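PDB 6ZJ8: virulence sensor protein BvgS from Bordetella pertussis, which probably senses signals and relays them, through a PAS domain and a histidine-kinase activity, to the control of virulence. Local coordinates for residues Lys42-Asn50 against Ala63-Glu71; Tyr53-Val64 against Leu80-Leu88. One frame throughout, in Å; residues are numbered along the deposited sequence.

Interaction 1 (Lys42-Asn50 against Ala63-Glu71); sequences KEGRMLLCN and AVLGKTIPE
Met46 grips the 63-71 loop through both of its backbone polar atoms. Gly66 N donates to Met46 O at 2.9 Å, in the carbonyl plane and nearly straight (170° at the hydrogen), while Met46 N gives its hydrogen to Lys67 O at 3.1 Å, tilted from that carbonyl's plane. Leu65 CA adds a C-H...O contact to Met46 O. Farther along, one water takes over: it donates to Gly44 O and accepts from Ile69 N (2.8 Å). The Met46 side chain, bent at chi2 and chi3, lays CB, CG and CE against Val64 CG1, which also meets Cys49 SG at 3.9 Å. Leu65 CD2 rests on Leu47 O at 3.3 Å. Arg45 CG lies 3.9 Å from Thr68 CG2, and its guanidinium turns back to Asp41 and Glu43. A type II turn from Val64 to Lys67, closed by Lys67 N to Val64 O, presents Gly66 N and Lys67 O to the strand; Gly66 takes the positive phi that the third position of such a turn needs. Strand 46-49 pairs on its other side with 37-41, where Leu47 and Leu48 form a classic bulge opposite Val39. The loop thus lines the outer edge of the antiparallel PAS-fold sheet.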
loop_
_atom_site.group_PDB
_atom_site.type_symbol
_atom_site.label_atom_id
_atom_site.label_comp_id
_atom_site.label_asym_id
_atom_site.label_seq_id
_atom_site.Cartn_x
_atom_site.Cartn_y
_atom_site.Cartn_z
ATOM N N LYS A 42 5.682 -11.849 8.694
ATOM C CA LYS A 42 5.896 -13.112 7.992
ATOM C C LYS A 42 4.591 -13.882 7.839
ATOM O O LYS A 42 4.284 -14.400 6.759
ATOM C CB LYS A 42 6.935 -13.951 8.742
ATOM C CG LYS A 42 7.162 -15.343 8.161
ATOM C CD LYS A 42 8.186 -16.128 8.971
ATOM C CE LYS A 42 8.272 -17.574 8.502
ATOM N NZ LYS A 42 9.286 -18.365 9.257
ATOM N N GLU A 43 3.811 -13.974 8.915
ATOM C CA GLU A 43 2.550 -14.713 8.891
ATOM C C GLU A 43 1.439 -13.979 8.134
ATOM O O GLU A 43 0.299 -14.463 8.134
ATOM C CB GLU A 43 2.090 -15.014 10.320
ATOM C CG GLU A 43 2.997 -15.973 11.090
ATOM C CD GLU A 43 4.172 -15.279 11.756
ATOM O OE1 GLU A 43 4.186 -14.031 11.801
ATOM O OE2 GLU A 43 5.081 -15.985 12.241
ATOM N N GLY A 44 1.719 -12.841 7.501
ATOM C CA GLY A 44 0.737 -12.147 6.697
ATOM C C GLY A 44 -0.087 -11.105 7.423
ATOM O O GLY A 44 -0.951 -10.479 6.794
ATOM N N ARG A 45 0.147 -10.892 8.715
ATOM C CA ARG A 45 -0.618 -9.906 9.465
ATOM C C ARG A 45 -0.114 -8.497 9.181
ATOM O O ARG A 45 1.095 -8.257 9.092
ATOM C CB ARG A 45 -0.540 -10.201 10.964
ATOM C CG ARG A 45 -1.398 -11.379 11.401
ATOM C CD ARG A 45 -1.172 -11.745 12.861
ATOM N NE ARG A 45 0.190 -12.214 13.102
ATOM C CZ ARG A 45 0.582 -12.850 14.202
ATOM N NH1 ARG A 45 1.845 -13.233 14.326
ATOM N NH2 ARG A 45 -0.283 -13.111 15.173
ATOM N N MET A 46 -1.052 -7.562 9.047
ATOM C CA MET A 46 -0.728 -6.178 8.726
ATOM C C MET A 46 -0.383 -5.420 10.004
ATOM O O MET A 46 -1.210 -5.318 10.918
ATOM C CB MET A 46 -1.902 -5.518 8.006
ATOM C CG MET A 46 -2.166 -6.081 6.616
ATOM S SD MET A 46 -1.024 -5.444 5.374
ATOM C CE MET A 46 -1.726 -3.826 5.085
ATOM N N LEU A 47 0.834 -4.883 10.062
ATOM C CA LEU A 47 1.309 -4.146 11.226
ATOM C C LEU A 47 1.127 -2.643 11.101
ATOM O O LEU A 47 0.896 -1.971 12.111
ATOM C CB LEU A 47 2.792 -4.438 11.463
ATOM C CG LEU A 47 3.165 -5.916 11.532
ATOM C CD1 LEU A 47 4.651 -6.063 11.792
ATOM C CD2 LEU A 47 2.350 -6.621 12.601
ATOM N N LEU A 48 1.230 -2.101 9.892
ATOM C CA LEU A 48 1.146 -0.664 9.693
ATOM C C LEU A 48 0.590 -0.389 8.308
ATOM O O LEU A 48 0.831 -1.142 7.361
ATOM C CB LEU A 48 2.519 0.001 9.859
ATOM C CG LEU A 48 2.586 1.518 9.673
ATOM C CD1 LEU A 48 3.627 2.114 10.606
ATOM C CD2 LEU A 48 2.911 1.888 8.232
ATOM N N CYS A 49 -0.168 0.699 8.206
ATOM C CA CYS A 49 -0.644 1.195 6.922
ATOM C C CYS A 49 -1.012 2.658 7.097
ATOM O O CYS A 49 -1.690 3.016 8.066
ATOM C CB CYS A 49 -1.839 0.380 6.417
ATOM S SG CYS A 49 -3.056 -0.041 7.672
ATOM N N ASN A 50 -0.552 3.499 6.176
ATOM C CA ASN A 50 -0.809 4.926 6.279
ATOM C C ASN A 50 -2.208 5.247 5.758
ATOM O O ASN A 50 -2.948 4.372 5.299
ATOM C CB ASN A 50 0.270 5.709 5.535
ATOM C CG ASN A 50 0.272 5.439 4.041
ATOM O OD1 ASN A 50 -0.363 4.497 3.559
ATOM N ND2 ASN A 50 1.007 6.259 3.301
ATOM N N ALA A 63 -9.937 -1.928 10.910
ATOM C CA ALA A 63 -10.366 -2.988 10.011
ATOM C C ALA A 63 -9.205 -3.718 9.350
ATOM O O ALA A 63 -9.443 -4.683 8.615
ATOM C CB ALA A 63 -11.287 -2.418 8.927
ATOM N N VAL A 64 -7.964 -3.298 9.595
ATOM C CA VAL A 64 -6.821 -3.825 8.859
ATOM C C VAL A 64 -5.746 -4.346 9.803
ATOM O O VAL A 64 -5.244 -5.462 9.629
ATOM C CB VAL A 64 -6.235 -2.750 7.923
ATOM C CG1 VAL A 64 -5.055 -3.313 7.151
ATOM C CG2 VAL A 64 -7.309 -2.227 6.984
ATOM N N LEU A 65 -5.374 -3.540 10.795
ATOM C CA LEU A 65 -4.270 -3.902 11.675
ATOM C C LEU A 65 -4.554 -5.222 12.381
ATOM O O LEU A 65 -5.650 -5.439 12.907
ATOM C CB LEU A 65 -4.031 -2.797 12.703
ATOM C CG LEU A 65 -3.629 -1.430 12.145
ATOM C CD1 LEU A 65 -3.599 -0.409 13.263
ATOM C CD2 LEU A 65 -2.278 -1.488 11.443
ATOM N N GLY A 66 -3.554 -6.100 12.394
ATOM C CA GLY A 66 -3.686 -7.408 12.996
ATOM C C GLY A 66 -4.406 -8.432 12.148
ATOM O O GLY A 66 -4.576 -9.572 12.598
ATOM N N LYS A 67 -4.821 -8.073 10.937
ATOM C CA LYS A 67 -5.625 -8.931 10.083
ATOM C C LYS A 67 -4.905 -9.160 8.761
ATOM O O LYS A 67 -3.959 -8.448 8.415
ATOM C CB LYS A 67 -7.010 -8.313 9.869
ATOM C CG LYS A 67 -7.792 -8.217 11.172
ATOM C CD LYS A 67 -8.857 -7.141 11.150
ATOM C CE LYS A 67 -9.560 -7.067 12.499
ATOM N NZ LYS A 67 -10.614 -6.020 12.533
ATOM N N THR A 68 -5.354 -10.176 8.028
ATOM C CA THR A 68 -4.617 -10.695 6.888
ATOM C C THR A 68 -5.380 -10.481 5.586
ATOM O O THR A 68 -6.592 -10.249 5.575
ATOM C CB THR A 68 -4.324 -12.193 7.056
ATOM O OG1 THR A 68 -5.559 -12.918 7.136
ATOM C CG2 THR A 68 -3.521 -12.442 8.317
ATOM N N ILE A 69 -4.636 -10.560 4.485
ATOM C CA ILE A 69 -5.192 -10.551 3.135
ATOM C C ILE A 69 -4.873 -11.905 2.508
ATOM O O ILE A 69 -3.835 -12.045 1.845
ATOM C CB ILE A 69 -4.617 -9.410 2.280
ATOM C CG1 ILE A 69 -4.502 -8.111 3.087
ATOM C CG2 ILE A 69 -5.482 -9.206 1.039
ATOM C CD1 ILE A 69 -5.814 -7.451 3.392
ATOM N N PRO A 70 -5.714 -12.924 2.692
ATOM C CA PRO A 70 -5.347 -14.267 2.229
ATOM C C PRO A 70 -5.141 -14.320 0.721
ATOM O O PRO A 70 -5.731 -13.552 -0.041
ATOM C CB PRO A 70 -6.539 -15.132 2.660
ATOM C CG PRO A 70 -7.200 -14.360 3.755
ATOM C CD PRO A 70 -7.006 -12.919 3.400
ATOM N N GLU A 71 -4.278 -15.250 0.299
ATOM C CA GLU A 71 -4.052 -15.459 -1.127
ATOM C C GLU A 71 -5.233 -16.176 -1.769
ATOM O O GLU A 71 -5.643 -15.837 -2.885
ATOM C CB GLU A 71 -2.764 -16.255 -1.345
ATOM C CG GLU A 71 -1.507 -15.571 -0.826
ATOM C CD GLU A 71 -1.153 -14.320 -1.604
ATOM O OE1 GLU A 71 -1.681 -14.140 -2.722
ATOM O OE2 GLU A 71 -0.345 -13.514 -1.095
HETATM O O HOH W 1 -1.888 -11.247 4.468
#

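Interaction 2 (Tyr53-Val64 against Leu80-Leu88); sequences YLDTFGVTADAV and LAREMHEFL
The short helical segments 53-57 and 80-87 run at 126° to each other, their axes 11.1 Å apart at closest approach, and the chain after the first turns back so that Val59 and Val64 also touch the second. Phe57 is the knob, set among Leu80, Glu83, Met84 and Phe87. Met84 CG stands over the centre of its ring, 3.9 Å from the centroid and 13° off the normal, a CH-pi contact; Thr56 CG2 lies over the opposite face. The ring's edge is directed at the face of Phe87 in an offset edge-to-face pair, planes at 89° and centroids 5.3 Å apart. Thr56 CG2 also sits over a face of Phe87, 4.0 Å from its CZ.

These helices lie on one side of the antiparallel sheet of the PAS fold, where Phe87 and Tyr53 both meet the ring of Trp135 in strand 128-137. A Schellman motif with Gly58 as C-prime residue ends the first helix, through Val59 N to Leu54 O and a weak Gly58 N to Asp55 O bond; Leu54 O also accepts from Phe57 N, on the opposite face of its plane.

The Met84 chain, extended beyond CG, carries its sulfur above the Phe57 face, at a distance, and to the edge of the Tyr53 ring, a Met-aromatic contact to each; SD is also 3.4 Å from Tyr53 OH. Its methyl CE then packs on Val64 CG2 at 3.7 Å. Leu88 CD2 approaches another part of the Tyr53 edge, beside CE2 and OH. At the start of the segment 80-88, Leu80 CD1 touches both Phe57 CB and Val59 CG1, the latter at 3.5 Å.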
loop_
_atom_site.group_PDB
_atom_site.type_symbol
_atom_site.label_atom_id
_atom_site.label_comp_id
_atom_site.label_asym_id
_atom_site.label_seq_id
_atom_site.Cartn_x
_atom_site.Cartn_y
_atom_site.Cartn_z
ATOM N N TYR A 53 -3.036 4.378 2.146
ATOM C CA TYR A 53 -3.502 3.001 2.038
ATOM C C TYR A 53 -4.972 2.897 2.428
ATOM O O TYR A 53 -5.813 2.448 1.638
ATOM C CB TYR A 53 -2.636 2.106 2.929
ATOM C CG TYR A 53 -2.921 0.630 2.802
ATOM C CD1 TYR A 53 -4.066 0.074 3.351
ATOM C CD2 TYR A 53 -2.035 -0.211 2.146
ATOM C CE1 TYR A 53 -4.329 -1.274 3.235
ATOM C CE2 TYR A 53 -2.289 -1.561 2.027
ATOM C CZ TYR A 53 -3.436 -2.087 2.573
ATOM O OH TYR A 53 -3.690 -3.433 2.458
ATOM N N LEU A 54 -5.300 3.327 3.649
ATOM C CA LEU A 54 -6.645 3.124 4.179
ATOM C C LEU A 54 -7.694 3.861 3.357
ATOM O O LEU A 54 -8.782 3.329 3.109
ATOM C CB LEU A 54 -6.696 3.579 5.638
ATOM C CG LEU A 54 -5.749 2.838 6.583
ATOM C CD1 LEU A 54 -5.743 3.480 7.961
ATOM C CD2 LEU A 54 -6.146 1.367 6.667
ATOM N N ASP A 55 -7.394 5.091 2.930
ATOM C CA ASP A 55 -8.393 5.895 2.234
ATOM C C ASP A 55 -8.633 5.422 0.805
ATOM O O ASP A 55 -9.688 5.721 0.238
ATOM C CB ASP A 55 -7.977 7.366 2.235
ATOM C CG ASP A 55 -8.162 8.026 3.592
ATOM O OD1 ASP A 55 -8.632 7.350 4.531
ATOM O OD2 ASP A 55 -7.840 9.226 3.719
ATOM N N THR A 56 -7.683 4.700 0.208
ATOM C CA THR A 56 -7.949 4.070 -1.079
ATOM C C THR A 56 -9.224 3.240 -1.020
ATOM O O THR A 56 -9.997 3.195 -1.984
ATOM C CB THR A 56 -6.769 3.186 -1.489
ATOM O OG1 THR A 56 -5.620 4.005 -1.740
ATOM C CG2 THR A 56 -7.109 2.374 -2.741
ATOM N N PHE A 57 -9.464 2.585 0.117
ATOM C CA PHE A 57 -10.595 1.687 0.293
ATOM C C PHE A 57 -11.681 2.268 1.186
ATOM O O PHE A 57 -12.727 1.633 1.358
ATOM C CB PHE A 57 -10.106 0.355 0.870
ATOM C CG PHE A 57 -8.898 -0.194 0.168
ATOM C CD1 PHE A 57 -9.036 -0.964 -0.975
ATOM C CD2 PHE A 57 -7.625 0.068 0.643
ATOM C CE1 PHE A 57 -7.926 -1.467 -1.627
ATOM C CE2 PHE A 57 -6.512 -0.431 -0.006
ATOM C CZ PHE A 57 -6.662 -1.199 -1.141
ATOM N N GLY A 58 -11.464 3.448 1.760
ATOM C CA GLY A 58 -12.472 4.060 2.602
ATOM C C GLY A 58 -12.690 3.362 3.925
ATOM O O GLY A 58 -13.807 3.390 4.450
ATOM N N VAL A 59 -11.651 2.741 4.484
ATOM C CA VAL A 59 -11.766 2.057 5.768
ATOM C C VAL A 59 -10.845 2.711 6.789
ATOM O O VAL A 59 -10.076 3.620 6.461
ATOM C CB VAL A 59 -11.452 0.553 5.642
ATOM C CG1 VAL A 59 -12.375 -0.104 4.629
ATOM C CG2 VAL A 59 -9.987 0.331 5.271
ATOM N N THR A 60 -10.921 2.248 8.032
ATOM C CA THR A 60 -10.088 2.727 9.124
ATOM C C THR A 60 -9.054 1.668 9.481
ATOM O O THR A 60 -9.090 0.535 8.992
ATOM C CB THR A 60 -10.938 3.069 10.352
ATOM O OG1 THR A 60 -11.645 1.902 10.786
ATOM C CG2 THR A 60 -11.937 4.169 10.031
ATOM N N ALA A 61 -8.119 2.054 10.353
ATOM C CA ALA A 61 -7.059 1.135 10.750
ATOM C C ALA A 61 -7.609 -0.066 11.509
ATOM O O ALA A 61 -7.055 -1.166 11.408
ATOM C CB ALA A 61 -6.022 1.866 11.601
ATOM N N ASP A 62 -8.691 0.119 12.269
ATOM C CA ASP A 62 -9.238 -0.979 13.058
ATOM C C ASP A 62 -9.684 -2.151 12.195
ATOM O O ASP A 62 -9.800 -3.271 12.706
ATOM C CB ASP A 62 -10.415 -0.489 13.903
ATOM C CG ASP A 62 -9.970 0.291 15.123
ATOM O OD1 ASP A 62 -8.909 -0.043 15.690
ATOM O OD2 ASP A 62 -10.684 1.238 15.515
ATOM N N ALA A 63 -9.937 -1.928 10.910
ATOM C CA ALA A 63 -10.366 -2.988 10.011
ATOM C C ALA A 63 -9.205 -3.718 9.350
ATOM O O ALA A 63 -9.443 -4.683 8.615
ATOM C CB ALA A 63 -11.287 -2.418 8.927
ATOM N N VAL A 64 -7.964 -3.298 9.595
ATOM C CA VAL A 64 -6.821 -3.825 8.859
ATOM C C VAL A 64 -5.746 -4.346 9.803
ATOM O O VAL A 64 -5.244 -5.462 9.629
ATOM C CB VAL A 64 -6.235 -2.750 7.923
ATOM C CG1 VAL A 64 -5.055 -3.313 7.151
ATOM C CG2 VAL A 64 -7.309 -2.227 6.984
ATOM N N LEU A 80 -13.646 -6.232 0.920
ATOM C CA LEU A 80 -12.459 -5.505 1.359
ATOM C C LEU A 80 -11.192 -6.306 1.084
ATOM O O LEU A 80 -10.238 -5.796 0.484
ATOM C CB LEU A 80 -12.568 -5.159 2.845
ATOM C CG LEU A 80 -11.505 -4.175 3.350
ATOM C CD1 LEU A 80 -11.604 -2.846 2.611
ATOM C CD2 LEU A 80 -11.617 -3.955 4.852
ATOM N N ALA A 81 -11.164 -7.568 1.516
ATOM C CA ALA A 81 -10.003 -8.411 1.252
ATOM C C ALA A 81 -9.756 -8.554 -0.243
ATOM O O ALA A 81 -8.605 -8.534 -0.696
ATOM C CB ALA A 81 -10.198 -9.783 1.897
ATOM N N ARG A 82 -10.825 -8.700 -1.028
ATOM C CA ARG A 82 -10.673 -8.854 -2.472
ATOM C C ARG A 82 -9.991 -7.635 -3.083
ATOM O O ARG A 82 -9.027 -7.764 -3.846
ATOM C CB ARG A 82 -12.043 -9.093 -3.110
ATOM C CG ARG A 82 -12.011 -9.311 -4.614
ATOM C CD ARG A 82 -13.386 -9.678 -5.159
ATOM N NE ARG A 82 -14.391 -8.658 -4.867
ATOM C CZ ARG A 82 -14.447 -7.468 -5.459
ATOM N NH1 ARG A 82 -13.546 -7.129 -6.375
ATOM N NH2 ARG A 82 -15.401 -6.609 -5.128
ATOM N N GLU A 83 -10.472 -6.438 -2.744
ATOM C CA GLU A 83 -9.906 -5.219 -3.315
ATOM C C GLU A 83 -8.447 -5.043 -2.916
ATOM O O GLU A 83 -7.606 -4.687 -3.750
ATOM C CB GLU A 83 -10.735 -4.015 -2.874
ATOM C CG GLU A 83 -12.204 -4.112 -3.259
ATOM C CD GLU A 83 -13.059 -3.091 -2.543
ATOM O OE1 GLU A 83 -12.543 -2.433 -1.614
ATOM O OE2 GLU A 83 -14.247 -2.950 -2.904
ATOM N N MET A 84 -8.122 -5.289 -1.646
ATOM C CA MET A 84 -6.742 -5.127 -1.201
ATOM C C MET A 84 -5.815 -6.113 -1.898
ATOM O O MET A 84 -4.669 -5.777 -2.220
ATOM C CB MET A 84 -6.655 -5.303 0.311
ATOM C CG MET A 84 -7.359 -4.214 1.085
ATOM S SD MET A 84 -6.937 -4.226 2.832
ATOM C CE MET A 84 -7.892 -2.823 3.385
ATOM N N HIS A 85 -6.288 -7.340 -2.133
ATOM C CA HIS A 85 -5.441 -8.347 -2.761
ATOM C C HIS A 85 -4.904 -7.860 -4.100
ATOM O O HIS A 85 -3.759 -8.154 -4.465
ATOM C CB HIS A 85 -6.220 -9.650 -2.941
ATOM C CG HIS A 85 -5.372 -10.800 -3.386
ATOM N ND1 HIS A 85 -5.474 -11.358 -4.642
ATOM C CD2 HIS A 85 -4.402 -11.493 -2.745
ATOM C CE1 HIS A 85 -4.606 -12.347 -4.754
ATOM N NE2 HIS A 85 -3.942 -12.449 -3.616
ATOM N N GLU A 86 -5.714 -7.106 -4.845
ATOM C CA GLU A 86 -5.283 -6.625 -6.154
ATOM C C GLU A 86 -4.112 -5.654 -6.033
ATOM O O GLU A 86 -3.172 -5.705 -6.835
ATOM C CB GLU A 86 -6.464 -5.974 -6.875
ATOM C CG GLU A 86 -7.560 -6.965 -7.257
ATOM C CD GLU A 86 -8.849 -6.292 -7.696
ATOM O OE1 GLU A 86 -9.901 -6.967 -7.692
ATOM O OE2 GLU A 86 -8.816 -5.092 -8.043
ATOM N N PHE A 87 -4.144 -4.772 -5.034
ATOM C CA PHE A 87 -3.077 -3.789 -4.882
ATOM C C PHE A 87 -1.807 -4.391 -4.298
ATOM O O PHE A 87 -0.714 -3.867 -4.538
ATOM C CB PHE A 87 -3.543 -2.637 -3.993
ATOM C CG PHE A 87 -4.536 -1.730 -4.651
ATOM C CD1 PHE A 87 -5.892 -1.991 -4.570
ATOM C CD2 PHE A 87 -4.113 -0.613 -5.352
ATOM C CE1 PHE A 87 -6.807 -1.153 -5.176
ATOM C CE2 PHE A 87 -5.023 0.228 -5.958
ATOM C CZ PHE A 87 -6.371 -0.041 -5.871
ATOM N N LEU A 88 -1.926 -5.469 -3.529
ATOM C CA LEU A 88 -0.768 -6.093 -2.911
ATOM C C LEU A 88 -0.114 -7.069 -3.880
ATOM O O LEU A 88 -0.628 -7.354 -4.964
ATOM C CB LEU A 88 -1.175 -6.814 -1.626
ATOM C CG LEU A 88 -1.875 -5.938 -0.589
ATOM C CD1 LEU A 88 -2.502 -6.804 0.481
ATOM C CD2 LEU A 88 -0.904 -4.951 0.029
#

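In the fold
The centres of the two interactions lie about 10 Å apart within one PAS fold, and their segments alternate along the chain: strand 46-49 leads directly into helix 51-57, and the loop 63-71 precedes helix 79-87. Ala63 and Val64 belong to both. Interaction 1 lies on strand 46-49, one of the two outermost strands of the sheet, whereas interaction 2 joins the helices on one side of it. They meet directly where Met46 packs on Tyr53 and Ile69 on Met84, and where Lys67 NZ and His85 NE2 probably hydrogen-bond to Asp62 O and Glu71 OE1, respectively. Strand edge, loop and helices therefore pack as one continuous part of the PAS fold, in sequence between helices 17-31 and 138-155, which probably join the domain to the rest of the sensor kinase.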